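Putative oxidoreductase (Magnetospirillum magnetotacticum, PDB 3C1A) probably acts as an NAD(P)-dependent oxidoreductase of the GFO/IDH/MocA type, binding its dinucleotide on a Rossmann-fold domain. Local coordinates at residues A[9-14]-A[69-74]; A[77-82]-A[102-107]. All coordinates share one frame; numbering follows the deposited sequence.

Interaction 1: A[9-14]-A[69-74]; sequences SPVRLA and EVEAVI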
# COMPACT_ATOMS: atom_id res chain seq x y z
N SER A 9 -5.09 12.95 -25.22
CA SER A 9 -6.30 13.20 -24.36
C SER A 9 -6.03 12.68 -22.94
O SER A 9 -5.87 11.48 -22.75
CB SER A 9 -7.52 12.48 -24.95
OG SER A 9 -8.67 12.68 -24.14
N PRO A 10 -5.88 13.58 -21.96
CA PRO A 10 -5.58 13.09 -20.60
C PRO A 10 -6.69 12.24 -20.03
O PRO A 10 -7.88 12.46 -20.34
CB PRO A 10 -5.39 14.38 -19.79
CG PRO A 10 -5.14 15.44 -20.81
CD PRO A 10 -5.89 15.05 -22.03
N VAL A 11 -6.30 11.25 -19.23
CA VAL A 11 -7.24 10.35 -18.61
C VAL A 11 -7.94 11.13 -17.49
O VAL A 11 -7.29 11.78 -16.67
CB VAL A 11 -6.55 9.07 -18.05
CG1 VAL A 11 -7.52 8.25 -17.20
CG2 VAL A 11 -5.96 8.21 -19.21
N ARG A 12 -9.27 11.09 -17.47
CA ARG A 12 -10.03 11.94 -16.58
C ARG A 12 -10.30 11.22 -15.27
O ARG A 12 -11.05 10.27 -15.23
CB ARG A 12 -11.29 12.39 -17.31
CG ARG A 12 -10.93 13.12 -18.64
CD ARG A 12 -12.18 13.52 -19.41
NE ARG A 12 -12.94 12.35 -19.85
CZ ARG A 12 -12.69 11.67 -20.97
NH1 ARG A 12 -11.68 12.00 -21.78
NH2 ARG A 12 -13.43 10.62 -21.28
N LEU A 13 -9.61 11.66 -14.23
CA LEU A 13 -9.66 11.08 -12.91
C LEU A 13 -10.45 11.91 -11.96
O LEU A 13 -10.47 13.13 -12.07
CB LEU A 13 -8.26 10.91 -12.32
CG LEU A 13 -7.24 10.09 -13.07
CD1 LEU A 13 -5.90 10.10 -12.27
CD2 LEU A 13 -7.76 8.69 -13.30
N ALA A 14 -11.09 11.25 -11.01
CA ALA A 14 -11.73 11.95 -9.91
C ALA A 14 -11.23 11.36 -8.59
O ALA A 14 -10.84 10.20 -8.52
CB ALA A 14 -13.25 11.84 -10.02
N GLU A 69 -18.08 12.09 -17.67
CA GLU A 69 -16.71 12.34 -18.12
C GLU A 69 -15.61 11.70 -17.25
O GLU A 69 -14.46 11.67 -17.65
CB GLU A 69 -16.49 13.86 -18.26
CG GLU A 69 -16.02 14.69 -17.01
CD GLU A 69 -17.05 14.85 -15.89
OE1 GLU A 69 -18.25 14.51 -16.07
OE2 GLU A 69 -16.64 15.32 -14.79
N VAL A 70 -15.95 11.21 -16.08
CA VAL A 70 -14.94 10.61 -15.20
C VAL A 70 -14.64 9.24 -15.74
O VAL A 70 -15.54 8.43 -15.91
CB VAL A 70 -15.44 10.52 -13.73
CG1 VAL A 70 -14.52 9.65 -12.92
CG2 VAL A 70 -15.55 11.92 -13.12
N GLU A 71 -13.37 8.96 -16.00
CA GLU A 71 -12.96 7.63 -16.48
C GLU A 71 -12.61 6.64 -15.35
O GLU A 71 -12.75 5.43 -15.52
CB GLU A 71 -11.79 7.77 -17.43
CG GLU A 71 -12.19 8.47 -18.72
CD GLU A 71 -11.07 8.55 -19.71
OE1 GLU A 71 -10.93 7.62 -20.52
OE2 GLU A 71 -10.37 9.58 -19.71
N ALA A 72 -12.13 7.18 -14.23
CA ALA A 72 -11.56 6.39 -13.13
C ALA A 72 -11.64 7.18 -11.83
O ALA A 72 -11.60 8.40 -11.85
CB ALA A 72 -10.09 6.01 -13.45
N VAL A 73 -11.77 6.46 -10.72
CA VAL A 73 -11.94 7.05 -9.39
C VAL A 73 -10.81 6.60 -8.45
O VAL A 73 -10.54 5.40 -8.35
CB VAL A 73 -13.30 6.65 -8.74
CG1 VAL A 73 -13.51 7.37 -7.42
CG2 VAL A 73 -14.49 6.92 -9.70
N ILE A 74 -10.16 7.56 -7.77
CA ILE A 74 -9.25 7.26 -6.70
C ILE A 74 -10.02 7.39 -5.35
O ILE A 74 -10.59 8.46 -5.03
CB ILE A 74 -8.05 8.23 -6.73
CG1 ILE A 74 -7.36 8.19 -8.11
CG2 ILE A 74 -7.07 7.95 -5.59
CD1 ILE A 74 -6.04 9.01 -8.17
O HOH W 1 -12.09 8.28 -23.29

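Interaction 2: A[77-82]-A[102-107]; sequences TPPATH and LTLDLA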
# COMPACT_ATOMS: atom_id res chain seq x y z
N THR A 77 -10.45 7.42 1.20
CA THR A 77 -11.33 7.67 2.34
C THR A 77 -10.91 6.72 3.51
O THR A 77 -10.08 5.84 3.32
CB THR A 77 -12.83 7.44 1.94
OG1 THR A 77 -13.04 6.09 1.50
CG2 THR A 77 -13.30 8.41 0.84
N PRO A 78 -11.50 6.89 4.72
CA PRO A 78 -11.16 5.92 5.77
C PRO A 78 -11.53 4.53 5.27
O PRO A 78 -12.50 4.39 4.52
CB PRO A 78 -12.05 6.36 6.94
CG PRO A 78 -12.23 7.84 6.70
CD PRO A 78 -12.43 7.91 5.21
N PRO A 79 -10.77 3.50 5.67
CA PRO A 79 -10.95 2.18 5.07
C PRO A 79 -12.29 1.53 5.29
O PRO A 79 -12.72 0.80 4.43
CB PRO A 79 -9.85 1.32 5.70
CG PRO A 79 -9.12 2.19 6.65
CD PRO A 79 -9.73 3.52 6.71
N ALA A 80 -12.94 1.80 6.42
CA ALA A 80 -14.29 1.30 6.69
C ALA A 80 -15.30 1.75 5.61
O ALA A 80 -16.28 1.13 5.42
CB ALA A 80 -14.79 1.74 8.07
N THR A 81 -14.98 2.81 4.86
CA THR A 81 -15.88 3.28 3.80
C THR A 81 -15.48 2.81 2.37
O THR A 81 -16.19 3.12 1.38
CB THR A 81 -15.98 4.79 3.80
OG1 THR A 81 -14.72 5.38 3.41
CG2 THR A 81 -16.42 5.30 5.16
N HIS A 82 -14.36 2.08 2.26
CA HIS A 82 -13.87 1.66 0.95
C HIS A 82 -14.85 0.78 0.18
O HIS A 82 -15.05 1.00 -1.01
CB HIS A 82 -12.53 0.93 1.02
CG HIS A 82 -11.36 1.78 1.38
ND1 HIS A 82 -10.12 1.24 1.62
CD2 HIS A 82 -11.23 3.12 1.53
CE1 HIS A 82 -9.27 2.22 1.89
NE2 HIS A 82 -9.92 3.36 1.87
N LEU A 102 -7.38 -2.49 1.66
CA LEU A 102 -8.54 -2.60 0.80
C LEU A 102 -9.83 -2.35 1.60
O LEU A 102 -10.69 -1.55 1.23
CB LEU A 102 -8.58 -4.01 0.18
CG LEU A 102 -9.81 -4.45 -0.62
CD1 LEU A 102 -10.16 -3.32 -1.71
CD2 LEU A 102 -9.59 -5.71 -1.35
N THR A 103 -9.97 -3.12 2.68
CA THR A 103 -11.04 -2.95 3.62
C THR A 103 -10.48 -3.32 4.99
O THR A 103 -9.29 -3.63 5.11
CB THR A 103 -12.27 -3.83 3.34
OG1 THR A 103 -11.94 -5.23 3.52
CG2 THR A 103 -12.80 -3.61 1.91
N LEU A 104 -11.31 -3.25 6.01
CA LEU A 104 -10.95 -3.75 7.33
C LEU A 104 -11.80 -4.98 7.61
O LEU A 104 -11.95 -5.35 8.76
CB LEU A 104 -11.18 -2.69 8.42
CG LEU A 104 -10.54 -1.32 8.23
CD1 LEU A 104 -10.97 -0.40 9.38
CD2 LEU A 104 -9.02 -1.35 8.14
N ASP A 105 -12.34 -5.61 6.57
CA ASP A 105 -13.32 -6.67 6.73
C ASP A 105 -13.24 -7.62 5.54
O ASP A 105 -13.37 -7.18 4.39
CB ASP A 105 -14.71 -6.06 6.76
CG ASP A 105 -15.77 -7.08 6.96
OD1 ASP A 105 -15.86 -7.59 8.09
OD2 ASP A 105 -16.48 -7.44 5.99
N LEU A 106 -13.08 -8.92 5.80
CA LEU A 106 -12.92 -9.89 4.70
C LEU A 106 -14.13 -9.97 3.78
O LEU A 106 -13.99 -9.87 2.56
CB LEU A 106 -12.61 -11.29 5.22
CG LEU A 106 -12.21 -12.35 4.18
CD1 LEU A 106 -11.04 -11.93 3.34
CD2 LEU A 106 -11.88 -13.63 4.90
N ALA A 107 -15.32 -10.11 4.36
CA ALA A 107 -16.55 -10.21 3.58
C ALA A 107 -16.75 -9.04 2.62
O ALA A 107 -17.25 -9.24 1.52
CB ALA A 107 -17.76 -10.38 4.51

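Interaction 1: A[9-14]-A[69-74]
Leu13 and Ala72 lie side by side in parallel strands 11-14 and 72-74, their CA atoms 5.1 Å apart, and the short strand axes diverge by 38°. Within these segments Ala14 N donates to Ala72 O at 3.0 Å and Ala14 O accepts from Ile74 N at 2.8 Å. One residue earlier, Arg12 O receives Glu71 N at 2.8 Å and a weak, longer bond from Ala72 N.

Before strand 72-74 begins, side chains add to the backbone pairing. The Glu71 side chain, extended beyond CG, reaches across so that OE2 accepts Arg12 N at 2.9 Å, on the anti side of the carboxylate but tilted from its plane. The same oxygen sits over the centre of one guanidinium face, and the two flat groups stack with planes 12° apart. NH1 of Arg12 is 3.4 Å from Glu71 OE2, a salt bridge of charge alone, since no guanidinium N-H points at the oxygen. The bend of Arg12 at CG-CD (chi3 -65°) leaves NE directed at Glu69 O, 2.8 Å away, in the carbonyl plane on a lone pair. An alanine in place of Arg12 would probably leave Glu69 O without its NE-H and uncover the stacked carboxylate of Glu71. On one face of the sheet Leu13 CD2 rests on Ala72 CB; on the other, Ala14 CB fits against both methyls of Val70.

Glu71 OE2 also forms a salt bridge with Arg292 of a later loop. The pairing is that of central Rossmann-sheet strands: strand 11-17 has 35-42 on its other flank, bonded through Val11 and Leu13, strand 72-76 has 95-99 on its far side, and helix 25-31 packs on Ile74 through Tyr25 and Ile29.

Interaction 2: A[77-82]-A[102-107]
His82 and Leu102 join two loops that each follow a parallel strand of the Rossmann fold and each lead into the next helix, 82-91 and 106-119. The imidazole meets the second loop with its edge: ND1 donates to Leu102 O at 2.9 Å, and that oxygen lies in the ring plane. Seen from the carbonyl, however, the donor stands 60° above the plane, so the bond does not use an in-plane lone pair. Pro101 O is a weak second acceptor for ND1. One face of the same ring is covered by Pro79, whose CA sits over its centre. NE2 points back within its own loop to Thr77 O, 2.9 Å away, so bonds from both ring nitrogens fix the rotation of the imidazole.

Beside this polar link, the Leu104 side chain crosses the Pro79 ring at a slant, with CD2 3.7 Å from Pro79 CB. CG of Leu104 is anti to its carbonyl carbon (chi1 -54°), which carries the branch to the proline. Beyond it, Asp105 is the N-cap of helix 106-119, OD2 accepting Glu108 N, while Leu102 and Thr103 pack on helix 301-314. The first loop is braced by a hydroxyl chain: Thr77 OG1 donates to Thr81 OG1 at 2.6 Å, and Thr81 OG1 donates in turn to Pro78 O at 2.7 Å.

Overall arrangement
From the N terminus, residues 9-14 enter the first strand of the Rossmann sheet; interaction 1 closes when the chain returns at 69-74, after a loop of 54 residues that includes strands 35-42 and 56-58. The chain then runs through strand 72-76 directly into 77-82, where interaction 2 opens, and that contact closes at 102-107 after 19 intervening residues, which include most of helix 82-91 and strand 95-99. The two loops therefore follow in series, neither nested nor crossed, with centres about 23 Å apart. Interaction 1 joins neighbouring strands near their starts, whereas interaction 2 joins the loops beyond the ends of strands 72-76 and 95-99.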